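Local coordinates for protein beta-galactosidase (Geobacillus stearothermophilus, PDB 4OIF) that probably hydrolyses terminal non-reducing beta-D-galactose residues in beta-D-galactosides, as a zinc-containing enzyme of glycosyl hydrolase family 42, at residues G18-P23 / L358-R363; L86-G91 / W153-E158; I250-N255 / H277-S282; S282-P287 / L319-T324. All coordinates share one frame; numbering follows the deposited sequence.

Interaction 1 of 4, residues G18-P23 / L358-R363; sequences GGDYNP and LYFQWR
G18 and D20 join Y359 and W362 through three backbone hydrogen bonds: Y359 N reaches G18 O on a lone pair in the carbonyl plane, Y359 O receives D20 N, and D20 O receives W362 N at 2.8 Å. CA-H...O contacts run beside them, with G19 CA 3.3 Å from Y359 O. With no side chain, G19 lets Y359 O come this close, and both glycines take backbone angles that side chains disfavour. The parallel pairing of strands 16-21 and 356-359 brings the first and last strands of the TIM barrel together and closes it. A cis peptide bond precedes Q361. One side-chain bond crosses, from N22 ND2 to Q361 OE1 at 2.9 Å; OE1 lies in the plane of the N22 amide, and the two amide planes stand 74° apart. Among the aromatic contacts, D20 OD2 meets the edge of the F360 ring, 3.4 Å from CD1, while Q361 CB lies over one face. Y21 and W362 run side by side, CD1 to CD1 3.6 Å, with ring planes at 85°. D36 of helix 30-42 accepts from both Y21 OH and W362 NE1.

Interaction 2 of 4, residues L86-G91 / W153-E158; sequences LATPSG and WHVSNE
S156 is held to the 86-91 segment by two hydroxyls, one gripping its backbone and one its side chain. S156 N donates to T88 OG1 over 2.8 Å in a fairly straight bond (159° at the hydrogen). T88 OG1 sits between its own backbone N and carbonyl carbon (chi1 68°), which turns it to this N-H and leaves CG2 on the W153 side. S156 OG, anti to its backbone N (chi1 -165°), donates to S90 OG at 2.8 Å. Within its own segment, S156 O takes a weak bond from H154 ND1. Before these loops, H154 N bonds to L86 O and T88 N to H154 O, the latter from above the carbonyl plane. L86 lies alongside W153, pointing the same way, with CD2 3.6 Å from CZ3; on the other face of the sheet A87 CB packs against H154 CB at 3.7 Å.

In the next shell, the carboxylate of E239 binds both T88 OG1 and S90 OG, so one acidic group fixes the two hydroxyls that hold S156. The turn so held leads directly into N157 and E158, the predicted substrate-binding asparagine and proton donor; N157 OD1 is bound by N255 ND2, and a glycerol bonds to both side chains.

Strands 83-87 and 150-154 are parallel neighbours in the TIM barrel. Helix 127-144 packs on T88, S90 and W153, helix 218-246 on W153, V155 and S156, and strand 252-259 flanks 150-154 on its other edge.

Interaction 3 of 4, residues I250-N255 / H277-S282; sequences IPITTN and HLDVIS
Where the TIM barrel passes from strand 252-259 to strand 282-284, D279 and I252 join the lead-in of the second strand to the start of the first. Their bonds are reciprocal: D279 OD2 takes I252 N at 2.6 Å, met on the anti side of the carboxylate and 28° out of its plane, while D279 N donates to I252 O. The aspartate CG stands beside its own backbone N (chi1 -64°), which lets one residue grip both backbone polar groups of I252. R244 of helix 218-246 forms a salt bridge to the same OD2, and its charge probably favours the ionised aspartate.

Further along, T253 turns OG1 anti to its backbone N and donates to V280 O at 2.5 Å, and its CB packs on V280 CG1. On the helix side, T254 CG2 meets the branched end of L278 at about a right angle, 3.6 Å from CD1 and 3.7 Å from CD2; T254 OG1 instead bonds to V155 O. At S282 a water links the backbones, donating to T254 O and accepting from S282 N at 2.7 Å.

Interaction 4 of 4, residues S282-P287 / L319-T324; sequences SWDAYP and LLMECT
D284 and E322 form the tight part of this contact, their carboxylates stacked with planes only 12° apart and D284 OD2 3.0 Å from E322 OE1. E158 OE2 also lies close to D284 OD2, so three acidic groups converge. Y286 OH donates to E322 OE1 at 2.8 Å, from above the carboxylate plane, and OE1 in turn lies at the edge of the tyrosine ring, near its plane. D284 OD2 receives a weak bond from N255 ND2.

The backbones that carry them are pinned at a beta bulge: W283 O accepts both M321 N (2.9 Å) and E322 N (3.3 Å), from the same face of its carbonyl plane, and the register slips by one residue before A285 N bonds to E322 O. M321, bent at chi2 and chi3, brings CE within 3.4 Å of S282 OG. On the opposite face of the sheet from D284, L320 CD1 touches A285 CB at 4.1 Å.

Beyond the A285 N to E322 O bond direct backbone pairing gives way: a water bridges A285 O and T324 N. The partly exposed Y286 ring lies obliquely along C323 and T324, CE1 3.8 Å from T324 N.

Strands 282-284 and 319-322, linked through helix 296-312, make a parallel beta-alpha-beta unit of the TIM barrel, whose C-terminal strand end carries E322, the predicted nucleophile of this retaining glycosidase family.

Overall arrangement
All four contacts are buried in one TIM barrel, none on the surface. Interaction 1 closes it, interaction 2 joins two successive parallel strands, and interactions 3 and 4 share S282 and so follow strand 282-284 from its lead-in to the end beside the predicted nucleophile. Interactions 2 and 3 meet where V155 N lies 2.9 Å from T253 O; interactions 1 and 4 meet where F360 N lies 3.0 Å from C323 O. Chemistry changes with place: serine and threonine hydroxyls tie the chains in 2 and 3, single waters bridge backbones in 3 and 4, glycines bring them close in 1, and acidic groups crowd together in 4. There E158, from interaction 2, joins them, gathering both predicted catalytic glutamates at one barrel mouth.

Interaction 1 of 4, residues G18-P23 / L358-R363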
loop_
_atom_site.group_PDB
_atom_site.type_symbol
_atom_site.label_atom_id
_atom_site.label_comp_id
_atom_site.label_asym_id
_atom_site.label_seq_id
_atom_site.Cartn_x
_atom_site.Cartn_y
_atom_site.Cartn_z
ATOM N N GLY A 18 16.532 -36.622 1.490
ATOM C CA GLY A 18 17.243 -36.029 0.370
ATOM C C GLY A 18 16.476 -34.826 -0.105
ATOM O O GLY A 18 16.109 -33.999 0.714
ATOM N N GLY A 19 16.212 -34.732 -1.405
ATOM C CA GLY A 19 15.448 -33.610 -1.931
ATOM C C GLY A 19 15.714 -33.215 -3.384
ATOM O O GLY A 19 16.273 -33.981 -4.172
ATOM N N ASP A 20 15.294 -32.009 -3.747
ATOM C CA ASP A 20 15.468 -31.544 -5.113
ATOM C C ASP A 20 16.945 -31.513 -5.499
ATOM O O ASP A 20 17.783 -30.920 -4.809
ATOM C CB ASP A 20 14.848 -30.158 -5.294
ATOM C CG ASP A 20 13.325 -30.194 -5.320
ATOM O OD1 ASP A 20 12.722 -31.053 -4.641
ATOM O OD2 ASP A 20 12.726 -29.364 -6.030
ATOM N N TYR A 21 17.267 -32.175 -6.599
ATOM C CA TYR A 21 18.644 -32.222 -7.070
ATOM C C TYR A 21 18.670 -31.691 -8.506
ATOM O O TYR A 21 17.928 -32.177 -9.369
ATOM C CB TYR A 21 19.210 -33.656 -6.961
ATOM C CG TYR A 21 20.609 -33.817 -7.509
ATOM C CD1 TYR A 21 21.616 -32.941 -7.138
ATOM C CD2 TYR A 21 20.925 -34.849 -8.388
ATOM C CE1 TYR A 21 22.893 -33.064 -7.632
ATOM C CE2 TYR A 21 22.211 -34.982 -8.892
ATOM C CZ TYR A 21 23.189 -34.078 -8.508
ATOM O OH TYR A 21 24.478 -34.176 -8.987
ATOM N N ASN A 22 19.508 -30.684 -8.753
ATOM C CA ASN A 22 19.522 -29.996 -10.051
ATOM C C ASN A 22 20.866 -29.984 -10.761
ATOM O O ASN A 22 21.427 -28.917 -11.010
ATOM C CB ASN A 22 19.047 -28.559 -9.873
ATOM C CG ASN A 22 17.630 -28.488 -9.373
ATOM O OD1 ASN A 22 16.711 -28.932 -10.055
ATOM N ND2 ASN A 22 17.439 -27.938 -8.179
ATOM N N PRO A 23 21.377 -31.172 -11.111
ATOM C CA PRO A 23 22.649 -31.280 -11.825
ATOM C C PRO A 23 22.592 -30.605 -13.190
ATOM O O PRO A 23 23.637 -30.264 -13.735
ATOM C CB PRO A 23 22.841 -32.795 -11.971
ATOM C CG PRO A 23 21.449 -33.345 -11.939
ATOM C CD PRO A 23 20.726 -32.486 -10.958
ATOM N N LEU A 358 12.515 -34.405 2.943
ATOM C CA LEU A 358 13.044 -33.944 1.675
ATOM C C LEU A 358 13.168 -32.416 1.677
ATOM O O LEU A 358 12.312 -31.692 2.199
ATOM C CB LEU A 358 12.164 -34.432 0.518
ATOM C CG LEU A 358 12.043 -35.959 0.403
ATOM C CD1 LEU A 358 10.912 -36.397 -0.544
ATOM C CD2 LEU A 358 13.373 -36.571 -0.025
ATOM N N TYR A 359 14.264 -31.952 1.090
ATOM C CA TYR A 359 14.648 -30.560 1.089
ATOM C C TYR A 359 14.487 -29.902 -0.266
ATOM O O TYR A 359 14.522 -30.545 -1.329
ATOM C CB TYR A 359 16.113 -30.405 1.509
ATOM C CG TYR A 359 16.517 -31.186 2.737
ATOM C CD1 TYR A 359 15.897 -30.965 3.964
ATOM C CD2 TYR A 359 17.541 -32.133 2.675
ATOM C CE1 TYR A 359 16.274 -31.681 5.089
ATOM C CE2 TYR A 359 17.931 -32.843 3.791
ATOM C CZ TYR A 359 17.294 -32.614 4.997
ATOM O OH TYR A 359 17.678 -33.324 6.110
ATOM N N PHE A 360 14.319 -28.595 -0.221
ATOM C CA PHE A 360 14.797 -27.793 -1.313
ATOM C C PHE A 360 15.952 -26.987 -0.752
ATOM O O PHE A 360 15.756 -26.219 0.186
ATOM C CB PHE A 360 13.732 -26.867 -1.894
ATOM C CG PHE A 360 14.213 -26.156 -3.114
ATOM C CD1 PHE A 360 14.043 -26.723 -4.373
ATOM C CD2 PHE A 360 14.925 -24.973 -3.000
ATOM C CE1 PHE A 360 14.530 -26.096 -5.501
ATOM C CE2 PHE A 360 15.418 -24.340 -4.121
ATOM C CZ PHE A 360 15.224 -24.902 -5.373
ATOM N N GLN A 361 17.153 -27.162 -1.295
ATOM C CA GLN A 361 17.459 -28.129 -2.341
ATOM C C GLN A 361 18.747 -28.860 -1.938
ATOM O O GLN A 361 19.227 -28.688 -0.818
ATOM C CB GLN A 361 17.619 -27.440 -3.705
ATOM C CG GLN A 361 18.680 -26.352 -3.738
ATOM C CD GLN A 361 18.835 -25.708 -5.117
ATOM O OE1 GLN A 361 18.748 -26.379 -6.145
ATOM N NE2 GLN A 361 19.082 -24.400 -5.135
ATOM N N TRP A 362 19.308 -29.675 -2.826
ATOM C CA TRP A 362 20.550 -30.361 -2.495
ATOM C C TRP A 362 21.720 -29.390 -2.458
ATOM O O TRP A 362 22.432 -29.289 -1.457
ATOM C CB TRP A 362 20.861 -31.472 -3.491
ATOM C CG TRP A 362 22.267 -31.970 -3.339
ATOM C CD1 TRP A 362 23.309 -31.775 -4.203
ATOM C CD2 TRP A 362 22.801 -32.703 -2.227
ATOM N NE1 TRP A 362 24.450 -32.358 -3.710
ATOM C CE2 TRP A 362 24.166 -32.938 -2.500
ATOM C CE3 TRP A 362 22.255 -33.188 -1.029
ATOM C CZ2 TRP A 362 24.992 -33.646 -1.621
ATOM C CZ3 TRP A 362 23.074 -33.888 -0.159
ATOM C CH2 TRP A 362 24.428 -34.103 -0.456
ATOM N N ARG A 363 21.917 -28.694 -3.571
ATOM C CA ARG A 363 23.015 -27.752 -3.711
ATOM C C ARG A 363 22.503 -26.370 -4.118
ATOM O O ARG A 363 21.692 -26.247 -5.034
ATOM C CB ARG A 363 24.027 -28.277 -4.739
ATOM C CG ARG A 363 25.302 -27.454 -4.839
ATOM C CD ARG A 363 26.255 -27.990 -5.918
ATOM N NE ARG A 363 26.936 -29.216 -5.500
ATOM C CZ ARG A 363 28.055 -29.258 -4.772
ATOM N NH1 ARG A 363 28.655 -28.140 -4.353
ATOM N NH2 ARG A 363 28.574 -30.433 -4.453
#

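Interaction 2 of 4, residues L86-G91 / W153-E158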
loop_
_atom_site.group_PDB
_atom_site.type_symbol
_atom_site.label_atom_id
_atom_site.label_comp_id
_atom_site.label_asym_id
_atom_site.label_seq_id
_atom_site.Cartn_x
_atom_site.Cartn_y
_atom_site.Cartn_z
ATOM N N LEU A 86 11.303 -38.807 -10.015
ATOM C CA LEU A 86 11.397 -38.122 -11.295
ATOM C C LEU A 86 10.231 -37.165 -11.445
ATOM O O LEU A 86 9.072 -37.546 -11.296
ATOM C CB LEU A 86 11.425 -39.116 -12.456
ATOM C CG LEU A 86 11.682 -38.520 -13.845
ATOM C CD1 LEU A 86 12.905 -37.634 -13.834
ATOM C CD2 LEU A 86 11.844 -39.608 -14.883
ATOM N N ALA A 87 10.549 -35.912 -11.725
ATOM C CA ALA A 87 9.524 -34.912 -11.920
ATOM C C ALA A 87 9.261 -34.689 -13.395
ATOM O O ALA A 87 10.176 -34.808 -14.219
ATOM C CB ALA A 87 9.924 -33.601 -11.262
ATOM N N THR A 88 8.011 -34.367 -13.726
ATOM C CA THR A 88 7.706 -33.830 -15.044
ATOM C C THR A 88 7.986 -32.322 -15.041
ATOM O O THR A 88 7.821 -31.658 -14.024
ATOM C CB THR A 88 6.271 -34.109 -15.445
ATOM O OG1 THR A 88 5.383 -33.352 -14.612
ATOM C CG2 THR A 88 5.981 -35.606 -15.297
ATOM N N PRO A 89 8.429 -31.785 -16.182
ATOM C CA PRO A 89 8.999 -30.438 -16.167
ATOM C C PRO A 89 8.021 -29.307 -16.466
ATOM O O PRO A 89 8.485 -28.192 -16.721
ATOM C CB PRO A 89 10.059 -30.518 -17.272
ATOM C CG PRO A 89 9.448 -31.447 -18.271
ATOM C CD PRO A 89 8.663 -32.469 -17.467
ATOM N N SER A 90 6.716 -29.572 -16.449
ATOM C CA SER A 90 5.729 -28.555 -16.840
ATOM C C SER A 90 5.783 -27.279 -15.984
ATOM O O SER A 90 5.257 -26.246 -16.385
ATOM C CB SER A 90 4.317 -29.139 -16.792
ATOM O OG SER A 90 3.998 -29.575 -15.485
ATOM N N GLY A 91 6.418 -27.356 -14.818
ATOM C CA GLY A 91 6.599 -26.202 -13.953
ATOM C C GLY A 91 7.232 -24.968 -14.585
ATOM O O GLY A 91 6.988 -23.854 -14.137
ATOM N N TRP A 153 6.627 -40.427 -9.267
ATOM C CA TRP A 153 6.504 -39.289 -10.149
ATOM C C TRP A 153 6.151 -38.042 -9.333
ATOM O O TRP A 153 5.294 -38.088 -8.444
ATOM C CB TRP A 153 5.444 -39.543 -11.216
ATOM C CG TRP A 153 5.830 -40.565 -12.240
ATOM C CD1 TRP A 153 5.384 -41.847 -12.326
ATOM C CD2 TRP A 153 6.725 -40.376 -13.338
ATOM N NE1 TRP A 153 5.949 -42.475 -13.404
ATOM C CE2 TRP A 153 6.779 -41.592 -14.042
ATOM C CE3 TRP A 153 7.488 -39.295 -13.795
ATOM C CZ2 TRP A 153 7.572 -41.762 -15.174
ATOM C CZ3 TRP A 153 8.267 -39.460 -14.916
ATOM C CH2 TRP A 153 8.305 -40.683 -15.596
ATOM N N HIS A 154 6.825 -36.941 -9.657
ATOM C CA HIS A 154 6.609 -35.629 -9.060
ATOM C C HIS A 154 6.001 -34.758 -10.165
ATOM O O HIS A 154 6.712 -34.123 -10.933
ATOM C CB HIS A 154 7.954 -35.096 -8.518
ATOM C CG HIS A 154 7.927 -33.705 -7.954
ATOM N ND1 HIS A 154 7.462 -32.609 -8.656
ATOM C CD2 HIS A 154 8.418 -33.217 -6.787
ATOM C CE1 HIS A 154 7.621 -31.519 -7.923
ATOM N NE2 HIS A 154 8.208 -31.859 -6.789
ATOM N N VAL A 155 4.681 -34.760 -10.284
ATOM C CA VAL A 155 4.076 -34.163 -11.466
ATOM C C VAL A 155 3.998 -32.648 -11.364
ATOM O O VAL A 155 3.316 -32.096 -10.488
ATOM C CB VAL A 155 2.688 -34.740 -11.730
ATOM C CG1 VAL A 155 2.094 -34.149 -13.002
ATOM C CG2 VAL A 155 2.801 -36.226 -11.876
ATOM N N SER A 156 4.701 -31.994 -12.292
ATOM C CA SER A 156 4.857 -30.540 -12.325
ATOM C C SER A 156 5.499 -30.040 -11.042
ATOM O O SER A 156 6.280 -30.752 -10.406
ATOM C CB SER A 156 3.510 -29.838 -12.533
ATOM O OG SER A 156 3.718 -28.493 -12.910
ATOM N N ASN A 157 5.158 -28.812 -10.663
ATOM C CA ASN A 157 5.635 -28.263 -9.406
ATOM C C ASN A 157 4.752 -27.138 -8.869
ATOM O O ASN A 157 4.492 -26.160 -9.576
ATOM C CB ASN A 157 7.070 -27.766 -9.565
ATOM C CG ASN A 157 7.716 -27.470 -8.242
ATOM O OD1 ASN A 157 8.190 -28.379 -7.554
ATOM N ND2 ASN A 157 7.721 -26.197 -7.859
ATOM N N GLU A 158 4.308 -27.292 -7.618
ATOM C CA GLU A 158 3.494 -26.295 -6.912
ATOM C C GLU A 158 2.432 -25.643 -7.799
ATOM O O GLU A 158 2.436 -24.422 -7.976
ATOM C CB GLU A 158 4.395 -25.210 -6.296
ATOM C CG GLU A 158 5.206 -25.700 -5.105
ATOM C CD GLU A 158 5.841 -24.586 -4.284
ATOM O OE1 GLU A 158 6.246 -23.546 -4.864
ATOM O OE2 GLU A 158 5.934 -24.760 -3.045
#

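Interaction 3 of 4, residues I250-N255 / H277-S282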
loop_
_atom_site.group_PDB
_atom_site.type_symbol
_atom_site.label_atom_id
_atom_site.label_comp_id
_atom_site.label_asym_id
_atom_site.label_seq_id
_atom_site.Cartn_x
_atom_site.Cartn_y
_atom_site.Cartn_z
ATOM N N ILE A 250 4.154 -47.110 -10.609
ATOM C CA ILE A 250 4.878 -45.988 -10.031
ATOM C C ILE A 250 3.912 -44.962 -9.446
ATOM O O ILE A 250 3.105 -44.377 -10.165
ATOM C CB ILE A 250 5.796 -45.310 -11.055
ATOM C CG1 ILE A 250 6.708 -46.347 -11.701
ATOM C CG2 ILE A 250 6.643 -44.238 -10.360
ATOM C CD1 ILE A 250 7.735 -46.940 -10.737
ATOM N N PRO A 251 3.990 -44.743 -8.127
ATOM C CA PRO A 251 3.052 -43.807 -7.497
ATOM C C PRO A 251 3.257 -42.369 -7.986
ATOM O O PRO A 251 4.367 -41.944 -8.276
ATOM C CB PRO A 251 3.368 -43.940 -5.999
ATOM C CG PRO A 251 4.780 -44.414 -5.953
ATOM C CD PRO A 251 4.973 -45.282 -7.171
ATOM N N ILE A 252 2.163 -41.633 -8.083
ATOM C CA ILE A 252 2.187 -40.272 -8.587
ATOM C C ILE A 252 1.812 -39.290 -7.489
ATOM O O ILE A 252 0.796 -39.484 -6.802
ATOM C CB ILE A 252 1.205 -40.106 -9.764
ATOM C CG1 ILE A 252 1.654 -40.950 -10.967
ATOM C CG2 ILE A 252 1.045 -38.622 -10.119
ATOM C CD1 ILE A 252 0.604 -41.076 -12.097
ATOM N N THR A 253 2.615 -38.241 -7.311
ATOM C CA THR A 253 2.206 -37.151 -6.420
ATOM C C THR A 253 2.449 -35.802 -7.057
ATOM O O THR A 253 3.085 -35.712 -8.103
ATOM C CB THR A 253 2.941 -37.183 -5.073
ATOM O OG1 THR A 253 2.300 -36.280 -4.159
ATOM C CG2 THR A 253 4.397 -36.780 -5.246
ATOM N N THR A 254 1.924 -34.758 -6.425
ATOM C CA THR A 254 2.312 -33.387 -6.750
ATOM C C THR A 254 2.467 -32.603 -5.435
ATOM O O THR A 254 1.747 -32.866 -4.470
ATOM C CB THR A 254 1.286 -32.710 -7.709
ATOM O OG1 THR A 254 1.759 -31.415 -8.095
ATOM C CG2 THR A 254 -0.093 -32.581 -7.062
ATOM N N ASN A 255 3.411 -31.664 -5.371
ATOM C CA ASN A 255 3.675 -31.024 -4.082
ATOM C C ASN A 255 2.727 -29.859 -3.758
ATOM O O ASN A 255 2.520 -28.942 -4.558
ATOM C CB ASN A 255 5.145 -30.576 -3.964
ATOM C CG ASN A 255 5.692 -29.884 -5.219
ATOM O OD1 ASN A 255 5.192 -30.057 -6.343
ATOM N ND2 ASN A 255 6.764 -29.112 -5.021
ATOM N N HIS A 277 -7.048 -37.398 -6.762
ATOM C CA HIS A 277 -6.379 -37.708 -8.024
ATOM C C HIS A 277 -4.929 -38.149 -7.841
ATOM O O HIS A 277 -4.272 -38.521 -8.805
ATOM C CB HIS A 277 -6.437 -36.498 -8.967
ATOM C CG HIS A 277 -7.832 -36.095 -9.335
ATOM N ND1 HIS A 277 -8.410 -36.426 -10.543
ATOM C CD2 HIS A 277 -8.778 -35.417 -8.638
ATOM C CE1 HIS A 277 -9.644 -35.953 -10.581
ATOM N NE2 HIS A 277 -9.890 -35.334 -9.439
ATOM N N LEU A 278 -4.440 -38.119 -6.607
ATOM C CA LEU A 278 -3.051 -38.464 -6.332
ATOM C C LEU A 278 -2.927 -39.817 -5.634
ATOM O O LEU A 278 -3.865 -40.268 -4.978
ATOM C CB LEU A 278 -2.404 -37.380 -5.475
ATOM C CG LEU A 278 -2.451 -35.952 -6.024
ATOM C CD1 LEU A 278 -1.867 -34.985 -4.992
ATOM C CD2 LEU A 278 -1.708 -35.843 -7.347
ATOM N N ASP A 279 -1.775 -40.468 -5.784
ATOM C CA ASP A 279 -1.529 -41.723 -5.075
ATOM C C ASP A 279 -1.105 -41.405 -3.651
ATOM O O ASP A 279 -1.454 -42.116 -2.712
ATOM C CB ASP A 279 -0.452 -42.567 -5.775
ATOM C CG ASP A 279 -0.869 -43.009 -7.164
ATOM O OD1 ASP A 279 -2.088 -43.209 -7.383
ATOM O OD2 ASP A 279 0.019 -43.153 -8.038
ATOM N N VAL A 280 -0.355 -40.318 -3.505
ATOM C CA VAL A 280 0.193 -39.940 -2.216
ATOM C C VAL A 280 0.274 -38.410 -2.125
ATOM O O VAL A 280 0.533 -37.724 -3.122
ATOM C CB VAL A 280 1.592 -40.616 -1.978
ATOM C CG1 VAL A 280 2.544 -40.297 -3.106
ATOM C CG2 VAL A 280 2.184 -40.231 -0.621
ATOM N N ILE A 281 -0.011 -37.886 -0.934
ATOM C CA ILE A 281 0.040 -36.455 -0.674
ATOM C C ILE A 281 1.440 -36.060 -0.247
ATOM O O ILE A 281 2.083 -36.757 0.543
ATOM C CB ILE A 281 -0.952 -36.021 0.427
ATOM C CG1 ILE A 281 -2.379 -36.436 0.067
ATOM C CG2 ILE A 281 -0.853 -34.516 0.663
ATOM C CD1 ILE A 281 -2.819 -35.998 -1.329
ATOM N N SER A 282 1.919 -34.947 -0.778
ATOM C CA SER A 282 3.231 -34.456 -0.404
ATOM C C SER A 282 3.173 -32.956 -0.322
ATOM O O SER A 282 2.364 -32.347 -1.016
ATOM C CB SER A 282 4.307 -34.898 -1.405
ATOM O OG SER A 282 4.259 -34.110 -2.572
HETATM O O HOH W 1 0.027 -33.974 -2.515
#

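Interaction 4 of 4, residues S282-P287 / L319-T324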
loop_
_atom_site.group_PDB
_atom_site.type_symbol
_atom_site.label_atom_id
_atom_site.label_comp_id
_atom_site.label_asym_id
_atom_site.label_seq_id
_atom_site.Cartn_x
_atom_site.Cartn_y
_atom_site.Cartn_z
ATOM N N SER A 282 1.919 -34.947 -0.778
ATOM C CA SER A 282 3.231 -34.456 -0.404
ATOM C C SER A 282 3.173 -32.956 -0.322
ATOM O O SER A 282 2.364 -32.347 -1.016
ATOM C CB SER A 282 4.307 -34.898 -1.405
ATOM O OG SER A 282 4.259 -34.110 -2.572
ATOM N N TRP A 283 4.004 -32.348 0.526
ATOM C CA TRP A 283 3.958 -30.883 0.597
ATOM C C TRP A 283 5.244 -30.178 1.036
ATOM O O TRP A 283 6.219 -30.807 1.438
ATOM C CB TRP A 283 2.793 -30.443 1.496
ATOM C CG TRP A 283 3.001 -30.516 2.989
ATOM C CD1 TRP A 283 3.065 -31.644 3.768
ATOM C CD2 TRP A 283 3.098 -29.404 3.890
ATOM N NE1 TRP A 283 3.218 -31.295 5.096
ATOM C CE2 TRP A 283 3.240 -29.928 5.193
ATOM C CE3 TRP A 283 3.081 -28.018 3.719
ATOM C CZ2 TRP A 283 3.376 -29.113 6.311
ATOM C CZ3 TRP A 283 3.219 -27.210 4.834
ATOM C CH2 TRP A 283 3.364 -27.759 6.112
ATOM N N ASP A 284 5.223 -28.853 0.921
ATOM C CA ASP A 284 6.409 -28.024 1.090
ATOM C C ASP A 284 6.280 -27.097 2.278
ATOM O O ASP A 284 5.469 -26.174 2.261
ATOM C CB ASP A 284 6.656 -27.198 -0.168
ATOM C CG ASP A 284 6.616 -28.031 -1.414
ATOM O OD1 ASP A 284 6.890 -29.250 -1.317
ATOM O OD2 ASP A 284 6.314 -27.467 -2.485
ATOM N N ALA A 285 7.091 -27.333 3.299
ATOM C CA ALA A 285 6.972 -26.587 4.542
ATOM C C ALA A 285 8.089 -25.568 4.699
ATOM O O ALA A 285 9.267 -25.923 4.681
ATOM C CB ALA A 285 6.964 -27.540 5.725
ATOM N N TYR A 286 7.721 -24.300 4.848
ATOM C CA TYR A 286 8.708 -23.273 5.172
ATOM C C TYR A 286 8.244 -22.409 6.353
ATOM O O TYR A 286 7.867 -21.259 6.181
ATOM C CB TYR A 286 8.998 -22.434 3.925
ATOM C CG TYR A 286 9.493 -23.289 2.769
ATOM C CD1 TYR A 286 10.814 -23.721 2.719
ATOM C CD2 TYR A 286 8.630 -23.705 1.754
ATOM C CE1 TYR A 286 11.278 -24.520 1.678
ATOM C CE2 TYR A 286 9.081 -24.511 0.709
ATOM C CZ TYR A 286 10.409 -24.910 0.679
ATOM O OH TYR A 286 10.878 -25.701 -0.344
ATOM N N PRO A 287 8.252 -22.977 7.569
ATOM C CA PRO A 287 7.885 -22.168 8.734
ATOM C C PRO A 287 8.937 -21.103 9.011
ATOM O O PRO A 287 10.123 -21.370 8.811
ATOM C CB PRO A 287 7.830 -23.191 9.877
ATOM C CG PRO A 287 7.758 -24.519 9.214
ATOM C CD PRO A 287 8.535 -24.371 7.950
ATOM N N LEU A 319 4.157 -37.419 2.365
ATOM C CA LEU A 319 5.569 -37.222 2.116
ATOM C C LEU A 319 5.917 -35.737 2.168
ATOM O O LEU A 319 5.398 -34.930 1.403
ATOM C CB LEU A 319 5.968 -37.847 0.767
ATOM C CG LEU A 319 5.850 -39.383 0.692
ATOM C CD1 LEU A 319 5.886 -39.902 -0.740
ATOM C CD2 LEU A 319 6.914 -40.089 1.537
ATOM N N LEU A 320 6.780 -35.370 3.108
ATOM C CA LEU A 320 7.351 -34.038 3.083
ATOM C C LEU A 320 8.231 -33.967 1.847
ATOM O O LEU A 320 9.241 -34.667 1.765
ATOM C CB LEU A 320 8.150 -33.748 4.342
ATOM C CG LEU A 320 8.770 -32.352 4.376
ATOM C CD1 LEU A 320 7.667 -31.312 4.324
ATOM C CD2 LEU A 320 9.638 -32.169 5.620
ATOM N N MET A 321 7.825 -33.154 0.871
ATOM C CA MET A 321 8.568 -33.045 -0.383
ATOM C C MET A 321 9.637 -31.954 -0.286
ATOM O O MET A 321 10.738 -32.080 -0.840
ATOM C CB MET A 321 7.621 -32.760 -1.557
ATOM C CG MET A 321 8.293 -32.776 -2.932
ATOM S SD MET A 321 8.869 -34.414 -3.441
ATOM C CE MET A 321 7.333 -35.320 -3.386
ATOM N N GLU A 322 9.313 -30.883 0.427
ATOM C CA GLU A 322 10.265 -29.801 0.604
ATOM C C GLU A 322 10.245 -29.236 2.020
ATOM O O GLU A 322 9.192 -29.130 2.655
ATOM C CB GLU A 322 9.991 -28.676 -0.396
ATOM C CG GLU A 322 10.128 -29.053 -1.867
ATOM C CD GLU A 322 9.597 -27.960 -2.784
ATOM O OE1 GLU A 322 9.206 -26.899 -2.246
ATOM O OE2 GLU A 322 9.571 -28.158 -4.023
ATOM N N CYS A 323 11.436 -28.896 2.501
ATOM C CA CYS A 323 11.635 -27.974 3.617
ATOM C C CYS A 323 13.067 -27.466 3.464
ATOM O O CYS A 323 13.819 -27.992 2.639
ATOM C CB CYS A 323 11.401 -28.645 4.978
ATOM S SG CYS A 323 12.580 -29.941 5.443
ATOM N N THR A 324 13.446 -26.433 4.207
ATOM C CA THR A 324 14.826 -25.949 4.126
ATOM C C THR A 324 15.608 -26.444 5.335
ATOM O O THR A 324 15.093 -26.445 6.455
ATOM C CB THR A 324 14.912 -24.380 4.008
ATOM O OG1 THR A 324 16.283 -23.950 4.031
ATOM C CG2 THR A 324 14.156 -23.690 5.107
HETATM O O HOH W 2 11.515 -25.526 6.208
#